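Local coordinates for variant surface glycoprotein MITat 1.13 (Trypanosoma brucei, PDB 6Z8H), which probably forms, with many identical copies, the dense surface coat of the parasite, whose antigenic variation lets it evade the host immune response, at residues A[69-74]-A[373-378]; A[347-352]-A[360-365]; A[85-90]-A[294-299]; A[282-287]-A[334-339]. All blocks are in the same frame, centred on the assembly; numbering follows the deposited sequence.

Interaction 1: residues A[69-74]-A[373-378]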
# COMPACT_ATOMS: atom_id res chain seq x y z
N LEU A 69 24.68 -17.69 10.35
CA LEU A 69 25.70 -18.52 9.69
C LEU A 69 27.07 -17.84 9.78
O LEU A 69 28.07 -18.50 10.06
CB LEU A 69 25.35 -18.77 8.23
CG LEU A 69 24.21 -19.75 7.93
CD1 LEU A 69 23.90 -19.75 6.45
CD2 LEU A 69 24.65 -21.13 8.38
N VAL A 70 27.14 -16.54 9.49
CA VAL A 70 28.44 -15.87 9.52
C VAL A 70 29.00 -15.90 10.93
O VAL A 70 30.19 -16.20 11.15
CB VAL A 70 28.32 -14.43 8.98
CG1 VAL A 70 29.62 -13.68 9.19
CG2 VAL A 70 27.94 -14.45 7.53
N THR A 71 28.16 -15.56 11.91
CA THR A 71 28.61 -15.52 13.30
C THR A 71 29.07 -16.89 13.76
O THR A 71 30.14 -17.04 14.35
CB THR A 71 27.49 -15.00 14.19
OG1 THR A 71 27.00 -13.73 13.71
CG2 THR A 71 27.93 -14.87 15.62
N ALA A 72 28.29 -17.92 13.48
CA ALA A 72 28.67 -19.27 13.87
C ALA A 72 29.93 -19.74 13.14
O ALA A 72 30.76 -20.43 13.73
CB ALA A 72 27.49 -20.22 13.59
N ALA A 73 30.04 -19.44 11.85
CA ALA A 73 31.22 -19.84 11.10
C ALA A 73 32.47 -19.25 11.71
O ALA A 73 33.51 -19.90 11.69
CB ALA A 73 31.09 -19.38 9.66
N LEU A 74 32.40 -18.07 12.30
CA LEU A 74 33.59 -17.47 12.91
C LEU A 74 33.89 -18.08 14.27
O LEU A 74 35.06 -18.31 14.61
CB LEU A 74 33.35 -15.98 13.09
CG LEU A 74 34.51 -15.03 12.88
CD1 LEU A 74 34.74 -14.96 11.35
CD2 LEU A 74 34.21 -13.68 13.47
N ASP A 373 28.33 -7.55 17.58
CA ASP A 373 29.27 -7.35 18.67
C ASP A 373 30.15 -8.59 18.84
O ASP A 373 31.37 -8.49 19.03
CB ASP A 373 28.50 -7.09 19.97
CG ASP A 373 29.35 -6.52 21.06
OD1 ASP A 373 30.49 -6.11 20.79
OD2 ASP A 373 28.85 -6.42 22.20
N ALA A 374 29.54 -9.78 18.77
CA ALA A 374 30.31 -11.00 18.90
C ALA A 374 31.36 -11.11 17.80
O ALA A 374 32.49 -11.53 18.06
CB ALA A 374 29.38 -12.21 18.88
N ILE A 375 30.98 -10.78 16.57
CA ILE A 375 31.94 -10.87 15.46
C ILE A 375 33.13 -9.95 15.72
O ILE A 375 34.29 -10.33 15.54
CB ILE A 375 31.23 -10.54 14.13
CG1 ILE A 375 30.21 -11.64 13.78
CG2 ILE A 375 32.23 -10.34 13.02
CD1 ILE A 375 29.42 -11.38 12.51
N ALA A 376 32.87 -8.71 16.12
CA ALA A 376 33.97 -7.81 16.41
C ALA A 376 34.86 -8.37 17.51
O ALA A 376 36.09 -8.29 17.43
CB ALA A 376 33.41 -6.43 16.79
N ARG A 377 34.25 -8.92 18.56
CA ARG A 377 35.01 -9.41 19.70
C ARG A 377 35.82 -10.65 19.33
O ARG A 377 36.98 -10.80 19.76
CB ARG A 377 34.06 -9.68 20.87
CG ARG A 377 33.44 -8.42 21.46
CD ARG A 377 32.26 -8.68 22.43
NE ARG A 377 31.88 -7.44 23.10
CZ ARG A 377 32.31 -7.07 24.31
NH1 ARG A 377 33.08 -7.87 25.03
NH2 ARG A 377 31.95 -5.92 24.82
N LEU A 378 35.24 -11.51 18.49
CA LEU A 378 35.96 -12.70 18.04
C LEU A 378 37.15 -12.33 17.16
O LEU A 378 38.21 -12.96 17.23
CB LEU A 378 35.01 -13.63 17.26
CG LEU A 378 33.98 -14.35 18.12
CD1 LEU A 378 32.78 -14.75 17.28
CD2 LEU A 378 34.59 -15.56 18.80
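Arg377 NE is gripped twice within the two segments, both times by one carboxylate a turn earlier in its own helix: a salt-bridging hydrogen bond runs to Asp373 OD1 at 3.0 Å, and a weak one to OD2. OD1 lies in the guanidinium plane, while NE meets it from above the carboxylate plane. NH1 makes salt bridges to Glu357 and to Glu311 of the second subunit, so the arginine ties helix 368-383 into the dimer.

The meeting with helix 34-75 is apolar instead. Ile375 leads: its CG1 is anti to the carbonyl carbon and the chain is extended (chi2 178°), so CD1 reaches across to Val70 CG1 at 4.0 Å and Thr71 OG1 at 3.6 Å. That hydroxyl already bonds to Ser67 O, which lets threonine sit beside a methyl. Leu74 CD2 wedges between Ile375 CG2 and Leu378 CB, 3.9 Å from each, with chi1 at -143°, off the staggered positions. The helix axes cross at 26° and 9.8 Å, and Ala374 CB faces Thr71 CG2 between them. Aliphatic tips fill that spacing, so dispersion and burial hold the two helices together, while the polar groups bond within their own helices or to other parts of the dimer.

Interaction 2: residues A[347-352]-A[360-365]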
# COMPACT_ATOMS: atom_id res chain seq x y z
N THR A 347 26.02 -22.57 19.16
CA THR A 347 27.39 -22.09 19.15
C THR A 347 27.57 -20.96 20.16
O THR A 347 26.80 -20.00 20.17
CB THR A 347 27.74 -21.59 17.75
OG1 THR A 347 27.55 -22.63 16.79
CG2 THR A 347 29.18 -21.14 17.69
N ARG A 348 28.57 -21.09 21.03
CA ARG A 348 28.84 -20.09 22.05
C ARG A 348 29.67 -18.96 21.47
O ARG A 348 30.59 -19.18 20.67
CB ARG A 348 29.55 -20.74 23.25
CG ARG A 348 28.73 -21.84 23.91
CD ARG A 348 29.32 -22.30 25.23
NE ARG A 348 29.24 -21.25 26.25
CZ ARG A 348 28.16 -20.98 26.97
NH1 ARG A 348 27.04 -21.68 26.80
NH2 ARG A 348 28.18 -20.00 27.87
N ILE A 349 29.31 -17.74 21.84
CA ILE A 349 29.90 -16.51 21.30
C ILE A 349 30.11 -15.53 22.43
O ILE A 349 29.49 -15.66 23.49
CB ILE A 349 29.02 -15.87 20.21
CG1 ILE A 349 27.61 -15.59 20.75
CG2 ILE A 349 28.94 -16.79 18.99
CD1 ILE A 349 26.76 -14.73 19.82
N PRO A 350 30.99 -14.55 22.24
CA PRO A 350 31.21 -13.54 23.29
C PRO A 350 29.99 -12.67 23.52
O PRO A 350 29.25 -12.34 22.58
CB PRO A 350 32.38 -12.70 22.76
CG PRO A 350 32.95 -13.46 21.65
CD PRO A 350 31.89 -14.37 21.09
N LYS A 351 29.82 -12.23 24.77
CA LYS A 351 28.76 -11.33 25.21
C LYS A 351 29.34 -10.22 26.07
O LYS A 351 30.12 -10.49 27.00
CB LYS A 351 27.73 -12.12 26.04
CG LYS A 351 26.58 -11.28 26.56
CD LYS A 351 25.60 -12.10 27.41
CE LYS A 351 26.07 -12.26 28.85
NZ LYS A 351 24.96 -12.77 29.72
N ALA A 352 28.95 -8.98 25.80
CA ALA A 352 29.37 -7.85 26.62
C ALA A 352 28.77 -7.95 28.03
O ALA A 352 27.67 -8.46 28.22
CB ALA A 352 28.94 -6.54 25.97
N ASP A 360 27.68 -16.82 25.71
CA ASP A 360 26.41 -17.52 25.65
C ASP A 360 26.19 -17.97 24.21
O ASP A 360 27.02 -17.73 23.33
CB ASP A 360 25.27 -16.63 26.17
CG ASP A 360 24.17 -17.43 26.85
OD1 ASP A 360 24.01 -18.64 26.54
OD2 ASP A 360 23.46 -16.85 27.70
N THR A 361 25.06 -18.61 23.96
CA THR A 361 24.83 -19.18 22.64
C THR A 361 24.21 -18.15 21.72
O THR A 361 23.60 -17.17 22.16
CB THR A 361 23.90 -20.39 22.73
OG1 THR A 361 22.56 -19.94 22.98
CG2 THR A 361 24.34 -21.34 23.83
N ILE A 362 24.38 -18.38 20.41
CA ILE A 362 23.74 -17.56 19.39
C ILE A 362 22.24 -17.47 19.64
O ILE A 362 21.64 -16.40 19.53
CB ILE A 362 24.06 -18.12 17.99
CG1 ILE A 362 25.51 -17.78 17.61
CG2 ILE A 362 23.06 -17.62 16.96
CD1 ILE A 362 25.94 -18.36 16.29
N ASP A 363 21.62 -18.61 19.96
CA ASP A 363 20.17 -18.61 20.12
C ASP A 363 19.72 -17.85 21.37
O ASP A 363 18.61 -17.32 21.38
CB ASP A 363 19.65 -20.05 20.14
CG ASP A 363 19.43 -20.61 18.74
OD1 ASP A 363 19.61 -19.86 17.76
OD2 ASP A 363 19.08 -21.79 18.63
N LYS A 364 20.56 -17.76 22.40
CA LYS A 364 20.20 -16.95 23.56
C LYS A 364 20.45 -15.47 23.29
O LYS A 364 19.63 -14.61 23.66
CB LYS A 364 20.96 -17.44 24.80
CG LYS A 364 20.51 -18.81 25.29
CD LYS A 364 19.77 -18.74 26.62
CE LYS A 364 18.82 -19.92 26.80
NZ LYS A 364 17.48 -19.46 27.28
N LEU A 365 21.55 -15.15 22.63
CA LEU A 365 21.88 -13.79 22.21
C LEU A 365 21.29 -13.53 20.83
O LEU A 365 21.98 -13.21 19.86
CB LEU A 365 23.39 -13.60 22.22
CG LEU A 365 24.07 -13.98 23.53
CD1 LEU A 365 25.58 -13.89 23.41
CD2 LEU A 365 23.56 -13.12 24.67
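Asp360 opens the segment as the hydrogen-bonded partner of Ile349 in an antiparallel hairpin: Ile349 N gives to Asp360 O at 2.7 Å, Asp360 N gives to Ile349 O at 3.1 Å, and both donors lie nearly along the C=O axes. Its carboxylate turns back on the main chain, where OD1 accepts from Thr361 N. The Arg348 guanidinium lies with one face over Asp360 CA; Arg348 NH1 and Asp360 OD1 stay 4.3 Å apart, near in charge but with no N-H aimed at the oxygen, while NH2 bonds to Thr359.

Thr361 and Arg348 form the next, non-hydrogen-bonded pair, with diverging side chains. The hydroxyl of Thr361, set between backbone N and carbonyl carbon (chi1 74°), accepts from Lys364 N at 3.0 Å, an ST motif that bends the chain out of the strand. Ile362 adds a third rung, its N reaching Thr347 O at 2.9 Å. Ile362 CG1 meets Ile349 CG2 at 3.8 Å, the two side chains crossing at about a right angle.

Leu365, brought back by that turn, presses CD1 on Ile349 CG1 at 3.8 Å and CD2 on Lys351 CD at 3.6 Å. Ile349 holds CG1 in the crowded position (chi1 56°), which carries its tip in among Ile362 and Leu365. It also packs on Ala374 of helix 368-383 and Ala75 of helix 34-75, seating the hairpin on both. Beta-branched residues suit the extended strand, and the lysine's methylenes serve as apolar surface. Backbone bonds thus fix the register, and the aliphatic cluster closes the turn against it.

Interaction 3: residues A[85-90]-A[294-299]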
# COMPACT_ATOMS: atom_id res chain seq x y z
N LEU A 85 30.67 -23.81 6.49
CA LEU A 85 31.21 -23.15 5.30
C LEU A 85 30.44 -23.42 4.01
O LEU A 85 30.25 -22.47 3.23
CB LEU A 85 32.70 -23.44 5.16
CG LEU A 85 33.58 -22.97 6.31
CD1 LEU A 85 35.07 -23.18 5.94
CD2 LEU A 85 33.35 -21.54 6.69
N PRO A 86 29.99 -24.64 3.71
CA PRO A 86 29.27 -24.86 2.45
C PRO A 86 27.92 -24.16 2.38
O PRO A 86 27.34 -24.10 1.30
CB PRO A 86 29.09 -26.39 2.38
CG PRO A 86 30.23 -26.92 3.23
CD PRO A 86 30.35 -25.92 4.36
N LEU A 87 27.42 -23.67 3.50
CA LEU A 87 26.16 -22.96 3.52
C LEU A 87 26.32 -21.49 3.21
O LEU A 87 25.32 -20.84 2.84
CB LEU A 87 25.53 -23.15 4.89
CG LEU A 87 25.38 -24.60 5.38
CD1 LEU A 87 24.85 -24.62 6.85
CD2 LEU A 87 24.52 -25.47 4.48
N LEU A 88 27.51 -20.92 3.34
CA LEU A 88 27.60 -19.46 3.36
C LEU A 88 27.37 -18.83 1.99
O LEU A 88 26.58 -17.89 1.86
CB LEU A 88 28.96 -19.03 3.89
CG LEU A 88 29.13 -19.09 5.40
CD1 LEU A 88 30.61 -18.99 5.81
CD2 LEU A 88 28.42 -17.98 6.08
N GLY A 89 28.05 -19.30 0.96
CA GLY A 89 27.90 -18.72 -0.37
C GLY A 89 26.49 -18.95 -0.90
O GLY A 89 25.86 -18.04 -1.45
N ALA A 90 25.98 -20.15 -0.70
CA ALA A 90 24.63 -20.49 -1.14
C ALA A 90 23.60 -19.62 -0.42
O ALA A 90 22.60 -19.18 -1.01
CB ALA A 90 24.39 -21.99 -0.92
N PRO A 294 25.76 -24.84 -6.85
CA PRO A 294 27.14 -25.29 -7.12
C PRO A 294 28.14 -24.89 -6.05
O PRO A 294 29.06 -25.65 -5.75
CB PRO A 294 27.46 -24.66 -8.48
CG PRO A 294 26.14 -24.41 -9.10
CD PRO A 294 25.21 -24.07 -7.97
N LYS A 295 27.99 -23.69 -5.47
CA LYS A 295 28.92 -23.24 -4.44
C LYS A 295 28.84 -24.13 -3.21
O LYS A 295 29.86 -24.36 -2.55
CB LYS A 295 28.61 -21.78 -4.07
CG LYS A 295 28.83 -20.83 -5.22
CD LYS A 295 28.28 -19.43 -4.89
CE LYS A 295 28.43 -18.46 -6.08
NZ LYS A 295 27.57 -17.23 -5.92
N PHE A 296 27.67 -24.71 -2.92
CA PHE A 296 27.54 -25.64 -1.80
C PHE A 296 28.29 -26.93 -2.10
O PHE A 296 29.10 -27.40 -1.29
CB PHE A 296 26.05 -25.92 -1.56
CG PHE A 296 25.79 -27.10 -0.68
CD1 PHE A 296 25.91 -26.98 0.69
CD2 PHE A 296 25.41 -28.32 -1.22
CE1 PHE A 296 25.67 -28.06 1.52
CE2 PHE A 296 25.18 -29.41 -0.41
CZ PHE A 296 25.30 -29.29 0.95
N LYS A 297 28.04 -27.51 -3.27
CA LYS A 297 28.74 -28.74 -3.60
C LYS A 297 30.24 -28.53 -3.63
O LYS A 297 31.01 -29.38 -3.18
CB LYS A 297 28.24 -29.27 -4.94
CG LYS A 297 26.74 -29.50 -4.99
CD LYS A 297 26.30 -29.89 -6.38
CE LYS A 297 24.86 -29.52 -6.65
NZ LYS A 297 24.58 -29.52 -8.11
N LEU A 298 30.69 -27.41 -4.20
CA LEU A 298 32.13 -27.13 -4.23
C LEU A 298 32.73 -26.98 -2.84
O LEU A 298 33.82 -27.47 -2.58
CB LEU A 298 32.43 -25.92 -5.10
CG LEU A 298 33.88 -25.45 -5.15
CD1 LEU A 298 34.74 -26.58 -5.71
CD2 LEU A 298 33.96 -24.21 -6.01
N MET A 299 32.10 -26.19 -1.96
CA MET A 299 32.61 -26.04 -0.60
C MET A 299 32.50 -27.32 0.22
O MET A 299 33.30 -27.50 1.14
CB MET A 299 32.00 -24.80 0.06
CG MET A 299 32.59 -24.40 1.38
SD MET A 299 34.37 -24.16 1.38
CE MET A 299 34.58 -22.68 0.42
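Phe296 lays the CD1 corner of its ring against Pro86 CB, with Phe296 CD1 and Pro86 CB 3.6 Å apart and CG of the phenylalanine anti to its backbone N (chi1 166°). Pro86 O sits at the ring edge, near its plane and 3.3 Å from Phe296 CD1, so the oxygen faces the slightly positive rim of C-H groups. Phe296 CA also offers its hydrogen to Pro86 O, at 3.5 Å. These weak contacts matter because Ala90 N makes no bond to the turn before. Proline, with no N-H to give, is itself at home in the kink of helix 78-129.

Met299 takes the neighbouring position. Its CG, anti to the backbone N (chi1 -171°), lies 3.5 Å from Pro86 N, and the bend at chi2 turns SD toward Leu85 CB; a flexible, unbranched thioether can follow the flank of the proline in this way. Further along, Lys295 passes CD by Gly89 and sends NZ to a salt bridge with Asp93. The antiparallel axes (159°) approach to 7.6 Å. Val290 and Ile325 also pack on Phe296. The join between the long helix and helix 294-304 therefore rests on close apolar fit, and the Pro86 carbonyl meets C-H groups of Phe296 across it.

Interaction 4: residues A[282-287]-A[334-339]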
# COMPACT_ATOMS: atom_id res chain seq x y z
N SER A 282 12.12 -18.58 -1.41
CA SER A 282 13.12 -19.56 -1.01
C SER A 282 13.70 -19.19 0.35
O SER A 282 13.87 -18.01 0.66
CB SER A 282 14.25 -19.59 -2.04
OG SER A 282 13.78 -20.05 -3.29
N LEU A 283 13.99 -20.21 1.15
CA LEU A 283 14.49 -20.04 2.51
C LEU A 283 15.83 -20.74 2.68
O LEU A 283 16.00 -21.90 2.27
CB LEU A 283 13.52 -20.59 3.55
CG LEU A 283 12.24 -19.81 3.85
CD1 LEU A 283 11.38 -20.65 4.79
CD2 LEU A 283 12.50 -18.45 4.45
N ILE A 284 16.78 -20.03 3.30
CA ILE A 284 18.06 -20.61 3.66
C ILE A 284 17.89 -21.86 4.51
O ILE A 284 18.69 -22.79 4.41
CB ILE A 284 18.89 -19.53 4.39
CG1 ILE A 284 19.36 -18.48 3.39
CG2 ILE A 284 20.10 -20.15 5.10
CD1 ILE A 284 19.86 -17.20 4.02
N THR A 285 16.84 -21.92 5.33
CA THR A 285 16.62 -23.07 6.21
C THR A 285 16.01 -24.26 5.49
O THR A 285 15.78 -25.30 6.11
CB THR A 285 15.74 -22.67 7.40
OG1 THR A 285 14.54 -22.07 6.89
CG2 THR A 285 16.44 -21.70 8.34
N ASP A 286 15.77 -24.15 4.18
CA ASP A 286 15.30 -25.25 3.34
C ASP A 286 16.51 -25.89 2.66
O ASP A 286 17.11 -25.31 1.75
CB ASP A 286 14.31 -24.71 2.32
CG ASP A 286 13.83 -25.76 1.36
OD1 ASP A 286 14.20 -26.95 1.54
OD2 ASP A 286 13.09 -25.40 0.42
N PHE A 287 16.83 -27.13 3.05
CA PHE A 287 18.01 -27.79 2.47
C PHE A 287 17.92 -27.86 0.95
O PHE A 287 18.93 -27.76 0.26
CB PHE A 287 18.22 -29.18 3.07
CG PHE A 287 19.58 -29.77 2.79
CD1 PHE A 287 20.71 -29.24 3.39
CD2 PHE A 287 19.72 -30.85 1.93
CE1 PHE A 287 21.95 -29.77 3.14
CE2 PHE A 287 20.98 -31.39 1.68
CZ PHE A 287 22.08 -30.85 2.29
N SER A 334 18.57 -34.76 5.78
CA SER A 334 17.38 -34.95 6.60
C SER A 334 17.53 -34.37 8.00
O SER A 334 16.52 -34.17 8.68
CB SER A 334 17.10 -36.45 6.71
OG SER A 334 18.21 -37.14 7.23
N GLU A 335 18.75 -34.07 8.44
CA GLU A 335 18.98 -33.51 9.76
C GLU A 335 19.38 -32.04 9.68
O GLU A 335 19.83 -31.48 10.68
CB GLU A 335 20.02 -34.33 10.52
CG GLU A 335 19.63 -35.79 10.73
CD GLU A 335 20.52 -36.51 11.72
OE1 GLU A 335 21.75 -36.27 11.74
OE2 GLU A 335 19.99 -37.35 12.48
N TYR A 336 19.20 -31.39 8.53
CA TYR A 336 19.65 -30.01 8.35
C TYR A 336 19.00 -29.07 9.35
O TYR A 336 19.65 -28.12 9.83
CB TYR A 336 19.32 -29.56 6.92
CG TYR A 336 19.70 -28.14 6.55
CD1 TYR A 336 21.03 -27.72 6.59
CD2 TYR A 336 18.74 -27.23 6.12
CE1 TYR A 336 21.38 -26.43 6.24
CE2 TYR A 336 19.09 -25.95 5.75
CZ TYR A 336 20.41 -25.55 5.82
OH TYR A 336 20.77 -24.29 5.46
N ASN A 337 17.73 -29.30 9.68
CA ASN A 337 17.01 -28.49 10.65
C ASN A 337 17.01 -29.10 12.05
O ASN A 337 17.12 -28.36 13.04
CB ASN A 337 15.58 -28.29 10.17
CG ASN A 337 15.51 -27.65 8.79
OD1 ASN A 337 15.20 -28.34 7.80
ND2 ASN A 337 15.83 -26.34 8.70
N THR A 338 16.89 -30.42 12.15
CA THR A 338 16.82 -31.04 13.47
C THR A 338 18.17 -31.08 14.17
O THR A 338 18.19 -31.17 15.41
CB THR A 338 16.24 -32.45 13.36
OG1 THR A 338 17.01 -33.22 12.42
CG2 THR A 338 14.79 -32.40 12.93
N LYS A 339 19.28 -31.00 13.44
CA LYS A 339 20.61 -31.08 14.05
C LYS A 339 21.49 -29.90 13.60
O LYS A 339 22.01 -29.16 14.44
CB LYS A 339 21.29 -32.42 13.73
CG LYS A 339 20.52 -33.62 14.24
CD LYS A 339 20.79 -33.90 15.72
CE LYS A 339 21.06 -35.40 15.94
NZ LYS A 339 21.12 -35.79 17.38
O HOH W 1 15.34 -28.67 5.37
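Tyr336 leaves the first turn of helix 336-345 with CG anti to the backbone N (chi1 179°), aiming the whole ring at the loop 282-287. Its CB touches Phe287 CD1 at 3.8 Å. At CG that same Phe287 carbon comes to 3.5 Å, riding over one face of the tyrosine near the rim; the rings are oblique, their planes 57° apart. Tyr336 CD1, at 3.6 Å, and CE1 also lie by Phe287 CD1. Along the edge, CD2 and CE2 run past Thr285 O, 3.4 Å from CE2, and CZ comes near Ile284 O. At the tip, OH donates to Ile284 O at 2.8 Å, lying above the carbonyl plane, not on a lone pair. Tyrosine suits a place that needs a flat apolar body and one polar end.

The carbonyls it reads belong to a type I beta turn, Leu283 to Asp286, which leads straight into helix 287-291; Asp286 is the N-cap there, its OD1 accepting from Asn288 N. In this helical bottom lobe of the VSG N-terminal domain the turn is thereby tied to the start of a second helix.

Asn337 works beside the ring. Its ND2 gives an almost straight bond (172°) to Thr285 O at 2.8 Å, on a lone pair and within its own amide plane, fixing the amide's rotation. Asn337 OD1 takes a hydrogen from a water at 2.5 Å, which accepts from Phe287 N at 3.2 Å.

All four contacts gather at one end of the elongated chain, and none belongs to a ligand pocket. Interactions 1 and 2 have centres about 10 Å apart and touch directly: Leu378 CG meets Pro350 CD at 3.6 Å, and Ala72 CB meets Ile362 CD1 at 3.6 Å, so the hairpin packs across both helices. Interactions 3 and 4, about 14 Å apart between centres, share an aromatic junction where Phe296 CZ lies 3.8 Å from Phe287 CZ. Leu69 bridges the groups, its CD2 on Leu87 CD1 at 3.8 Å and its CD1 near Ile284 CG2. Interactions 1 and 3 also face the second subunit and interaction 2 reaches it at one residue, Ala352, whereas interaction 4 touches no other chain.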